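Local coordinates for alpha,alpha-trehalose-phosphate synthase (UDP-forming) (Burkholderia multivorans, PDB 5UOF), which belongs to glycosyltransferase family 20, whose members have the GT-B fold: two Rossmann-like domains facing each other across a cleft, at residues A[89-93]-A[104-108]; A[136-140]-A[453-458]; A[280-285]-A[323-328]. All blocks are in the same frame, centred on the assembly; numbering follows the deposited sequence. Where two conformers were deposited one is given.

Contact 1: A[89-93]-A[104-108]; sequences FSNAT and LARFD. With EDO (1,2-ethanediol), chain J.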
loop_
_atom_site.group_PDB
_atom_site.type_symbol
_atom_site.label_atom_id
_atom_site.label_comp_id
_atom_site.label_asym_id
_atom_site.label_seq_id
_atom_site.Cartn_x
_atom_site.Cartn_y
_atom_site.Cartn_z
ATOM N N PHE A 89 -3.576 -15.105 -12.210
ATOM C CA PHE A 89 -2.838 -14.585 -11.061
ATOM C C PHE A 89 -2.116 -13.275 -11.376
ATOM O O PHE A 89 -2.101 -12.358 -10.545
ATOM C CB PHE A 89 -1.840 -15.647 -10.582
ATOM C CG PHE A 89 -0.852 -15.144 -9.565
ATOM C CD1 PHE A 89 -1.204 -15.050 -8.220
ATOM C CD2 PHE A 89 0.428 -14.776 -9.950
ATOM C CE1 PHE A 89 -0.294 -14.583 -7.287
ATOM C CE2 PHE A 89 1.353 -14.320 -9.023
ATOM C CZ PHE A 89 0.989 -14.211 -7.682
ATOM N N SER A 90 -1.514 -13.162 -12.567
ATOM C CA SER A 90 -0.736 -11.968 -12.909
ATOM C C SER A 90 -1.597 -10.716 -12.849
ATOM O O SER A 90 -1.190 -9.682 -12.309
ATOM C CB SER A 90 -0.137 -12.094 -14.313
ATOM O OG SER A 90 0.774 -13.156 -14.417
ATOM N N ASN A 91 -2.787 -10.780 -13.428
ATOM C CA ASN A 91 -3.615 -9.581 -13.472
ATOM C C ASN A 91 -4.587 -9.483 -12.304
ATOM O O ASN A 91 -4.995 -8.370 -11.944
ATOM C CB ASN A 91 -4.366 -9.516 -14.803
ATOM C CG ASN A 91 -3.453 -9.106 -15.963
ATOM O OD1 ASN A 91 -2.582 -8.240 -15.811
ATOM N ND2 ASN A 91 -3.639 -9.734 -17.116
ATOM N N ALA A 92 -4.953 -10.605 -11.690
ATOM C CA ALA A 92 -5.848 -10.557 -10.541
ATOM C C ALA A 92 -5.126 -10.288 -9.233
ATOM O O ALA A 92 -5.759 -9.810 -8.291
ATOM C CB ALA A 92 -6.640 -11.869 -10.408
ATOM N N THR A 93 -3.829 -10.592 -9.145
ATOM C CA THR A 93 -3.098 -10.451 -7.888
ATOM C C THR A 93 -1.862 -9.576 -8.040
ATOM O O THR A 93 -1.732 -8.579 -7.332
ATOM C CB THR A 93 -2.685 -11.831 -7.331
ATOM O OG1 THR A 93 -3.828 -12.677 -7.218
ATOM C CG2 THR A 93 -2.052 -11.686 -5.952
ATOM N N LEU A 104 -7.896 -4.421 -4.403
ATOM C CA LEU A 104 -8.442 -5.018 -5.617
ATOM C C LEU A 104 -7.909 -6.418 -5.877
ATOM O O LEU A 104 -8.430 -7.115 -6.760
ATOM C CB LEU A 104 -8.130 -4.131 -6.826
ATOM C CG LEU A 104 -8.761 -2.741 -6.785
ATOM C CD1 LEU A 104 -8.374 -1.969 -8.046
ATOM C CD2 LEU A 104 -10.269 -2.816 -6.627
ATOM N N ALA A 105 -6.896 -6.839 -5.129
ATOM C CA ALA A 105 -6.262 -8.125 -5.369
ATOM C C ALA A 105 -7.178 -9.265 -4.948
ATOM O O ALA A 105 -7.906 -9.169 -3.952
ATOM C CB ALA A 105 -4.943 -8.212 -4.605
ATOM N N ARG A 106 -7.140 -10.349 -5.725
ATOM C CA ARG A 106 -7.930 -11.558 -5.469
ATOM C C ARG A 106 -7.008 -12.758 -5.664
ATOM O O ARG A 106 -6.946 -13.334 -6.755
ATOM C CB ARG A 106 -9.150 -11.640 -6.387
ATOM C CG ARG A 106 -10.087 -10.429 -6.315
ATOM C CD ARG A 106 -10.783 -10.320 -4.955
ATOM N NE ARG A 106 -11.783 -9.246 -4.939
ATOM C CZ ARG A 106 -11.580 -8.021 -4.453
ATOM N NH1 ARG A 106 -10.411 -7.687 -3.918
ATOM N NH2 ARG A 106 -12.558 -7.125 -4.493
ATOM N N PHE A 107 -6.331 -13.178 -4.598
ATOM C CA PHE A 107 -5.439 -14.324 -4.701
ATOM C C PHE A 107 -6.196 -15.654 -4.743
ATOM O O PHE A 107 -7.128 -15.890 -3.971
ATOM C CB PHE A 107 -4.448 -14.348 -3.541
ATOM C CG PHE A 107 -3.582 -15.576 -3.554
ATOM C CD1 PHE A 107 -2.531 -15.684 -4.458
ATOM C CD2 PHE A 107 -3.830 -16.625 -2.687
ATOM C CE1 PHE A 107 -1.730 -16.834 -4.496
ATOM C CE2 PHE A 107 -3.044 -17.771 -2.717
ATOM C CZ PHE A 107 -1.984 -17.871 -3.619
ATOM N N ASP A 108 -5.762 -16.543 -5.631
ATOM C CA ASP A 108 -6.356 -17.871 -5.739
ATOM C C ASP A 108 -5.250 -18.888 -5.978
ATOM O O ASP A 108 -4.467 -18.744 -6.919
ATOM C CB ASP A 108 -7.393 -17.926 -6.865
ATOM C CG ASP A 108 -7.963 -19.318 -7.060
ATOM O OD1 ASP A 108 -8.895 -19.714 -6.326
ATOM O OD2 ASP A 108 -7.457 -20.025 -7.935
HETATM C C1 EDO J . -4.319 -5.169 -16.240
HETATM O O1 EDO J . -5.022 -6.125 -15.442
HETATM C C2 EDO J . -4.784 -3.777 -15.844
HETATM O O2 EDO J . -6.210 -3.705 -15.954
HETATM O O HOH W 1 -8.208 -8.377 -8.962
HETATM O O HOH W 2 -4.958 -14.970 -8.133
#
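This contact packs the connection between two consecutive helices against the first of them: residues 104-108, in the loop joining helix 89-98 to helix 109-127, fold back against the first turn of helix 89-98. Its polar centre is Ala92 O, which lies in a helical stretch (90-93) that widens into a pi-type turn. It accepts a hydrogen bond from Arg106 N at 3.0 Å (N-H...O angle 161°), and Ala105 CA adds a CA-H...O contact to Ala92 O at 3.4 Å. Water 1 donates to Ala92 O (2.9 Å) and to Leu104 O (2.5 Å). The closest CA atoms are those of Thr93 and Ala105, 4.7 Å apart. At the next helix residue, Thr93 OG1 donates to water 2 at 2.7 Å, and water 2 donates in turn to Arg106 O at 2.9 Å; a weak bond of 3.1 Å from Asp108 N also reaches this water. The apolar end is made by two rings meeting rim to rim, Phe89 CE1 to Phe107 CD1 at 3.8 Å. Tyr112 of the next helix touches both, and Phe107 also packs on Tyr414 of the second subunit. The guanidinium end of Arg106 leads off from the helix, NH1 bonding to Ala105 O (2.9 Å) and to Asp103 O. Asp108 is the N-cap of helix 109-127, its OD2 accepting from Glu111 N. The loop, though neither helix nor strand, is thus held by backbone carbonyls, a hydroxyl and two waters rather than by charged pairs across the contact, with the Phe89-Phe107 contact adding an apolar patch.

Contact 2: A[136-140]-A[453-458]; sequences IWVHD and WRDTFV. With EDO (1,2-ethanediol), chain Q.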
loop_
_atom_site.group_PDB
_atom_site.type_symbol
_atom_site.label_atom_id
_atom_site.label_comp_id
_atom_site.label_asym_id
_atom_site.label_seq_id
_atom_site.Cartn_x
_atom_site.Cartn_y
_atom_site.Cartn_z
ATOM N N ILE A 136 19.704 -13.795 -22.618
ATOM C CA ILE A 136 18.249 -13.891 -22.546
ATOM C C ILE A 136 17.718 -12.702 -21.761
ATOM O O ILE A 136 18.180 -12.438 -20.645
ATOM C CB ILE A 136 17.809 -15.215 -21.903
ATOM C CG1 ILE A 136 18.498 -16.384 -22.630
ATOM C CG2 ILE A 136 16.299 -15.364 -21.965
ATOM C CD1 ILE A 136 18.163 -17.738 -22.032
ATOM N N TRP A 137 16.727 -12.010 -22.331
ATOM C CA TRP A 137 16.137 -10.807 -21.736
ATOM C C TRP A 137 14.624 -10.984 -21.648
ATOM O O TRP A 137 13.930 -10.927 -22.669
ATOM C CB TRP A 137 16.494 -9.575 -22.562
ATOM C CG TRP A 137 16.162 -8.268 -21.880
ATOM C CD1 TRP A 137 15.603 -8.098 -20.647
ATOM C CD2 TRP A 137 16.380 -6.962 -22.411
ATOM N NE1 TRP A 137 15.460 -6.758 -20.372
ATOM C CE2 TRP A 137 15.934 -6.039 -21.440
ATOM C CE3 TRP A 137 16.920 -6.479 -23.614
ATOM C CZ2 TRP A 137 16.002 -4.666 -21.637
ATOM C CZ3 TRP A 137 16.980 -5.099 -23.804
ATOM C CH2 TRP A 137 16.528 -4.218 -22.820
ATOM N N VAL A 138 14.116 -11.179 -20.419
ATOM C CA VAL A 138 12.704 -11.442 -20.136
ATOM C C VAL A 138 12.022 -10.154 -19.692
ATOM O O VAL A 138 12.554 -9.414 -18.853
ATOM C CB VAL A 138 12.568 -12.528 -19.051
ATOM C CG1 VAL A 138 11.095 -12.830 -18.768
ATOM C CG2 VAL A 138 13.329 -13.790 -19.465
ATOM N N HIS A 139 10.817 -9.901 -20.207
ATOM C CA HIS A 139 10.122 -8.640 -19.966
ATOM C C HIS A 139 8.833 -8.823 -19.185
ATOM O O HIS A 139 7.912 -9.508 -19.640
ATOM C CB HIS A 139 9.848 -7.921 -21.283
ATOM C CG HIS A 139 11.085 -7.344 -21.871
ATOM N ND1 HIS A 139 11.470 -6.038 -21.642
ATOM C CD2 HIS A 139 12.082 -7.918 -22.583
ATOM C CE1 HIS A 139 12.632 -5.822 -22.232
ATOM N NE2 HIS A 139 13.026 -6.948 -22.804
ATOM N N ASP A 140 8.796 -8.203 -18.004
ATOM C CA ASP A 140 7.602 -7.824 -17.252
ATOM C C ASP A 140 6.937 -8.951 -16.468
ATOM O O ASP A 140 7.341 -10.118 -16.532
ATOM C CB ASP A 140 6.574 -7.162 -18.169
ATOM C CG ASP A 140 5.868 -5.990 -17.489
ATOM O OD1 ASP A 140 6.282 -5.616 -16.360
ATOM O OD2 ASP A 140 4.897 -5.448 -18.060
ATOM N N TRP A 453 18.226 2.790 -22.206
ATOM C CA TRP A 453 17.643 1.569 -21.646
ATOM C C TRP A 453 18.189 0.333 -22.341
ATOM O O TRP A 453 18.705 -0.591 -21.702
ATOM C CB TRP A 453 16.120 1.635 -21.785
ATOM C CG TRP A 453 15.343 0.424 -21.360
ATOM C CD1 TRP A 453 15.062 0.030 -20.080
ATOM C CD2 TRP A 453 14.672 -0.507 -22.222
ATOM N NE1 TRP A 453 14.288 -1.110 -20.095
ATOM C CE2 TRP A 453 14.014 -1.442 -21.395
ATOM C CE3 TRP A 453 14.560 -0.636 -23.611
ATOM C CZ2 TRP A 453 13.270 -2.497 -21.911
ATOM C CZ3 TRP A 453 13.815 -1.678 -24.119
ATOM C CH2 TRP A 453 13.184 -2.601 -23.273
ATOM N N ARG A 454 18.086 0.311 -23.666
ATOM C CA ARG A 454 18.522 -0.845 -24.428
ATOM C C ARG A 454 20.012 -1.108 -24.231
ATOM O O ARG A 454 20.427 -2.230 -23.905
ATOM C CB ARG A 454 18.197 -0.618 -25.902
ATOM C CG ARG A 454 18.912 -1.566 -26.818
ATOM C CD ARG A 454 18.450 -1.390 -28.256
ATOM N NE ARG A 454 18.913 -0.149 -28.861
ATOM C CZ ARG A 454 18.126 0.881 -29.155
ATOM N NH1 ARG A 454 16.824 0.833 -28.896
ATOM N NH2 ARG A 454 18.646 1.962 -29.710
ATOM N N ASP A 455 20.834 -0.076 -24.420
ATOM C CA ASP A 455 22.281 -0.264 -24.449
ATOM C C ASP A 455 22.833 -0.625 -23.078
ATOM O O ASP A 455 23.721 -1.482 -22.974
ATOM C CB ASP A 455 22.966 0.995 -24.973
ATOM C CG ASP A 455 22.768 1.191 -26.462
ATOM O OD1 ASP A 455 22.458 0.205 -27.167
ATOM O OD2 ASP A 455 22.926 2.337 -26.922
ATOM N N THR A 456 22.337 0.017 -22.010
ATOM C CA THR A 456 22.882 -0.262 -20.683
ATOM C C THR A 456 22.440 -1.632 -20.183
ATOM O O THR A 456 23.216 -2.344 -19.539
ATOM C CB THR A 456 22.479 0.838 -19.700
ATOM O OG1 THR A 456 21.056 0.937 -19.648
ATOM C CG2 THR A 456 23.045 2.183 -20.155
ATOM N N PHE A 457 21.197 -2.029 -20.480
ATOM C CA PHE A 457 20.761 -3.346 -20.028
ATOM C C PHE A 457 21.525 -4.440 -20.764
ATOM O O PHE A 457 22.036 -5.379 -20.142
ATOM C CB PHE A 457 19.251 -3.525 -20.207
ATOM C CG PHE A 457 18.694 -4.675 -19.408
ATOM C CD1 PHE A 457 18.841 -5.984 -19.842
ATOM C CD2 PHE A 457 18.045 -4.447 -18.206
ATOM C CE1 PHE A 457 18.346 -7.046 -19.096
ATOM C CE2 PHE A 457 17.542 -5.497 -17.454
ATOM C CZ PHE A 457 17.693 -6.808 -17.897
ATOM N N VAL A 458 21.653 -4.314 -22.087
ATOM C CA VAL A 458 22.395 -5.320 -22.849
ATOM C C VAL A 458 23.852 -5.364 -22.398
ATOM O O VAL A 458 24.451 -6.442 -22.293
ATOM C CB VAL A 458 22.264 -5.048 -24.359
ATOM C CG1 VAL A 458 23.243 -5.929 -25.149
ATOM C CG2 VAL A 458 20.831 -5.295 -24.814
HETATM C C1 EDO Q . 23.721 -3.071 -28.183
HETATM O O1 EDO Q . 24.013 -2.033 -27.239
HETATM C C2 EDO Q . 22.259 -3.004 -28.597
HETATM O O2 EDO Q . 22.072 -2.124 -29.717
#
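Ile136 leads into the strand without touching helix 453-458; the contact begins at Trp137, whose CA-to-CB bond points toward the helix and whose indole is its main element. The five-membered ring forms an offset stack with Phe457, centroids 3.8 Å apart and planes at 7°, with Trp137 NE1 3.2 Å from Phe457 CE1. The six-membered ring meets that of Trp453 obliquely (4.8 Å between centroids, 43°), placing Trp137 CZ2 over the Trp453 face, 3.5 Å from its CZ2. Trp137 CZ3 also reaches Val458 CG2 at 4.0 Å. Val138 points away from the helix. His139 completes the aromatic cluster rim to rim, its CE1 3.4 Å from Trp453 CZ2, while His139 ND1 hydrogen-bonds to His164 NE2. At Asp140 the strand has ended, and OD1 accepts from His164 N. No hydrogen bond joins the segments, so the buried interface is one of ring packing. The strand runs between parallel strands 12-16 and 159-162, and Phe162 of the latter packs edge-to-face with Trp453. Segment 453-458 of the chain's last helix, 450-472, runs at 127° to strand segment 136-139, their axes 11.2 Å apart at closest approach, while helix 32-43 touches His139 and Trp453 through Leu32.

Contact 3: A[280-285]-A[323-328]; sequences LVERFQ and TLEGEA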
loop_
_atom_site.group_PDB
_atom_site.type_symbol
_atom_site.label_atom_id
_atom_site.label_comp_id
_atom_site.label_asym_id
_atom_site.label_seq_id
_atom_site.Cartn_x
_atom_site.Cartn_y
_atom_site.Cartn_z
ATOM N N LEU A 280 -8.864 8.164 -13.047
ATOM C CA LEU A 280 -9.502 9.013 -14.048
ATOM C C LEU A 280 -10.708 9.756 -13.475
ATOM O O LEU A 280 -11.044 10.840 -13.959
ATOM C CB LEU A 280 -9.876 8.177 -15.266
ATOM C CG LEU A 280 -8.608 7.804 -16.038
ATOM C CD1 LEU A 280 -8.855 6.675 -17.042
ATOM C CD2 LEU A 280 -8.064 9.047 -16.745
ATOM N N VAL A 281 -11.370 9.208 -12.453
ATOM C CA VAL A 281 -12.410 9.985 -11.785
ATOM C C VAL A 281 -11.805 11.236 -11.172
ATOM O O VAL A 281 -12.333 12.346 -11.320
ATOM C CB VAL A 281 -13.128 9.146 -10.716
ATOM C CG1 VAL A 281 -13.988 10.055 -9.831
ATOM C CG2 VAL A 281 -13.978 8.072 -11.379
ATOM N N GLU A 282 -10.695 11.058 -10.450
ATOM C CA GLU A 282 -9.994 12.188 -9.852
ATOM C C GLU A 282 -9.556 13.172 -10.921
ATOM O O GLU A 282 -9.646 14.387 -10.733
ATOM C CB GLU A 282 -8.782 11.699 -9.057
ATOM C CG GLU A 282 -9.124 10.933 -7.782
ATOM C CD GLU A 282 -9.384 9.453 -8.012
ATOM O OE1 GLU A 282 -9.499 8.714 -7.012
ATOM O OE2 GLU A 282 -9.473 9.019 -9.179
ATOM N N ARG A 283 -9.071 12.654 -12.050
ATOM C CA ARG A 283 -8.666 13.500 -13.169
ATOM C C ARG A 283 -9.797 14.444 -13.579
ATOM O O ARG A 283 -9.610 15.668 -13.686
ATOM C CB ARG A 283 -8.253 12.584 -14.334
ATOM C CG ARG A 283 -7.406 13.225 -15.429
ATOM C CD ARG A 283 -5.925 13.160 -15.097
ATOM N NE ARG A 283 -5.476 11.786 -14.849
ATOM C CZ ARG A 283 -5.004 10.961 -15.778
ATOM N NH1 ARG A 283 -4.924 11.348 -17.045
ATOM N NH2 ARG A 283 -4.630 9.727 -15.438
ATOM N N PHE A 284 -10.983 13.884 -13.809
ATOM C CA PHE A 284 -12.120 14.684 -14.235
ATOM C C PHE A 284 -12.554 15.637 -13.132
ATOM O O PHE A 284 -12.887 16.793 -13.405
ATOM C CB PHE A 284 -13.306 13.800 -14.614
ATOM C CG PHE A 284 -13.148 13.049 -15.918
ATOM C CD1 PHE A 284 -11.936 13.010 -16.590
ATOM C CD2 PHE A 284 -14.242 12.404 -16.466
ATOM C CE1 PHE A 284 -11.820 12.304 -17.791
ATOM C CE2 PHE A 284 -14.131 11.695 -17.665
ATOM C CZ PHE A 284 -12.917 11.659 -18.323
ATOM N N GLN A 285 -12.592 15.155 -11.889
ATOM C CA GLN A 285 -13.135 15.977 -10.812
ATOM C C GLN A 285 -12.237 17.168 -10.510
ATOM O O GLN A 285 -12.725 18.218 -10.078
ATOM C CB GLN A 285 -13.344 15.132 -9.548
ATOM C CG GLN A 285 -14.488 14.130 -9.696
ATOM C CD GLN A 285 -14.785 13.380 -8.411
ATOM O OE1 GLN A 285 -14.050 13.491 -7.434
ATOM N NE2 GLN A 285 -15.870 12.605 -8.411
ATOM N N THR A 323 -18.316 4.400 -15.006
ATOM C CA THR A 323 -18.063 5.419 -13.998
ATOM C C THR A 323 -17.640 6.730 -14.641
ATOM O O THR A 323 -18.138 7.798 -14.263
ATOM C CB THR A 323 -16.998 4.930 -13.022
ATOM O OG1 THR A 323 -17.482 3.769 -12.330
ATOM C CG2 THR A 323 -16.684 5.999 -12.017
ATOM N N LEU A 324 -16.743 6.666 -15.638
ATOM C CA LEU A 324 -16.233 7.885 -16.264
ATOM C C LEU A 324 -17.288 8.554 -17.129
ATOM O O LEU A 324 -17.341 9.787 -17.209
ATOM C CB LEU A 324 -14.996 7.580 -17.107
ATOM C CG LEU A 324 -13.754 7.134 -16.347
ATOM C CD1 LEU A 324 -12.617 6.918 -17.337
ATOM C CD2 LEU A 324 -13.375 8.187 -15.302
ATOM N N GLU A 325 -18.116 7.761 -17.814
ATOM C CA GLU A 325 -19.213 8.356 -18.569
ATOM C C GLU A 325 -20.160 9.111 -17.645
ATOM O O GLU A 325 -20.631 10.199 -17.989
ATOM C CB GLU A 325 -19.948 7.276 -19.368
ATOM C CG GLU A 325 -19.124 6.811 -20.565
ATOM C CD GLU A 325 -19.636 5.551 -21.251
ATOM O OE1 GLU A 325 -19.143 5.276 -22.367
ATOM O OE2 GLU A 325 -20.493 4.830 -20.694
ATOM N N GLY A 326 -20.425 8.565 -16.456
ATOM C CA GLY A 326 -21.268 9.274 -15.506
ATOM C C GLY A 326 -20.631 10.561 -15.015
ATOM O O GLY A 326 -21.310 11.585 -14.876
ATOM N N GLU A 327 -19.321 10.528 -14.746
ATOM C CA GLU A 327 -18.619 11.729 -14.297
ATOM C C GLU A 327 -18.581 12.789 -15.394
ATOM O O GLU A 327 -18.862 13.969 -15.144
ATOM C CB GLU A 327 -17.203 11.373 -13.835
ATOM C CG GLU A 327 -17.125 10.775 -12.438
ATOM C CD GLU A 327 -17.736 11.680 -11.387
ATOM O OE1 GLU A 327 -18.910 11.472 -11.022
ATOM O OE2 GLU A 327 -17.052 12.625 -10.948
ATOM N N ALA A 328 -18.229 12.394 -16.619
ATOM C CA ALA A 328 -18.260 13.342 -17.728
ATOM C C ALA A 328 -19.668 13.893 -17.929
ATOM O O ALA A 328 -19.849 15.098 -18.141
ATOM C CB ALA A 328 -17.741 12.677 -19.008
#
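Thr323 starts the contact at its exposed margin, where its CG2 meets Val281 CG2 at 3.5 Å. Leu324 follows as the main apolar contributor: its CD2 lies 3.5 Å from Leu280 CB and 4.0 Å from Val281 CG2, and its CB is 4.2 Å from Phe284 CE2. Glu327 turns back across the interface, with CB 4.1 Å from Phe284 CD2 and OE2 accepting a hydrogen bond from Gln285 NE2 at 2.8 Å; Arg330 shares OE2 through a salt bridge. Ala328 ends the walk, its CB 4.0 Å from Phe284 CE2. Beneath, Phe284 also packs on Leu303 and Ile343 of the sheet. The two helical segments run nearly parallel, at 8° with axes 9.9 Å apart, as expected for helices of successive beta-alpha-beta crossovers: strands 266-271, 301-306 and 343-346, joined by helices 280-293 and 314-335, form one half of the Rossmann-like C-terminal domain of the GT-B fold.

Contacts 1 and 2 belong to the N-terminal domain and contact 3 to the C-terminal one, although helix 450-472 of contact 2 comes from the end of the chain, as is common in GT-B enzymes, where a C-terminal helix crosses back to the first domain. Contacts 2 and 3 lie on opposite sides of the chain's centre, about 37 Å apart between centres. Contact 1 touches neither: its nearest atoms are about 8 Å from contact 2 and 11 Å from contact 3. Yet Asn91 hydrogen-bonds to Tyr141, the residue after 136-140, and Leu104 packs on Tyr276, four residues ahead of 280-285. The sodium ion, at Arg360, Ser362 and Gln385, involves none of the six segments.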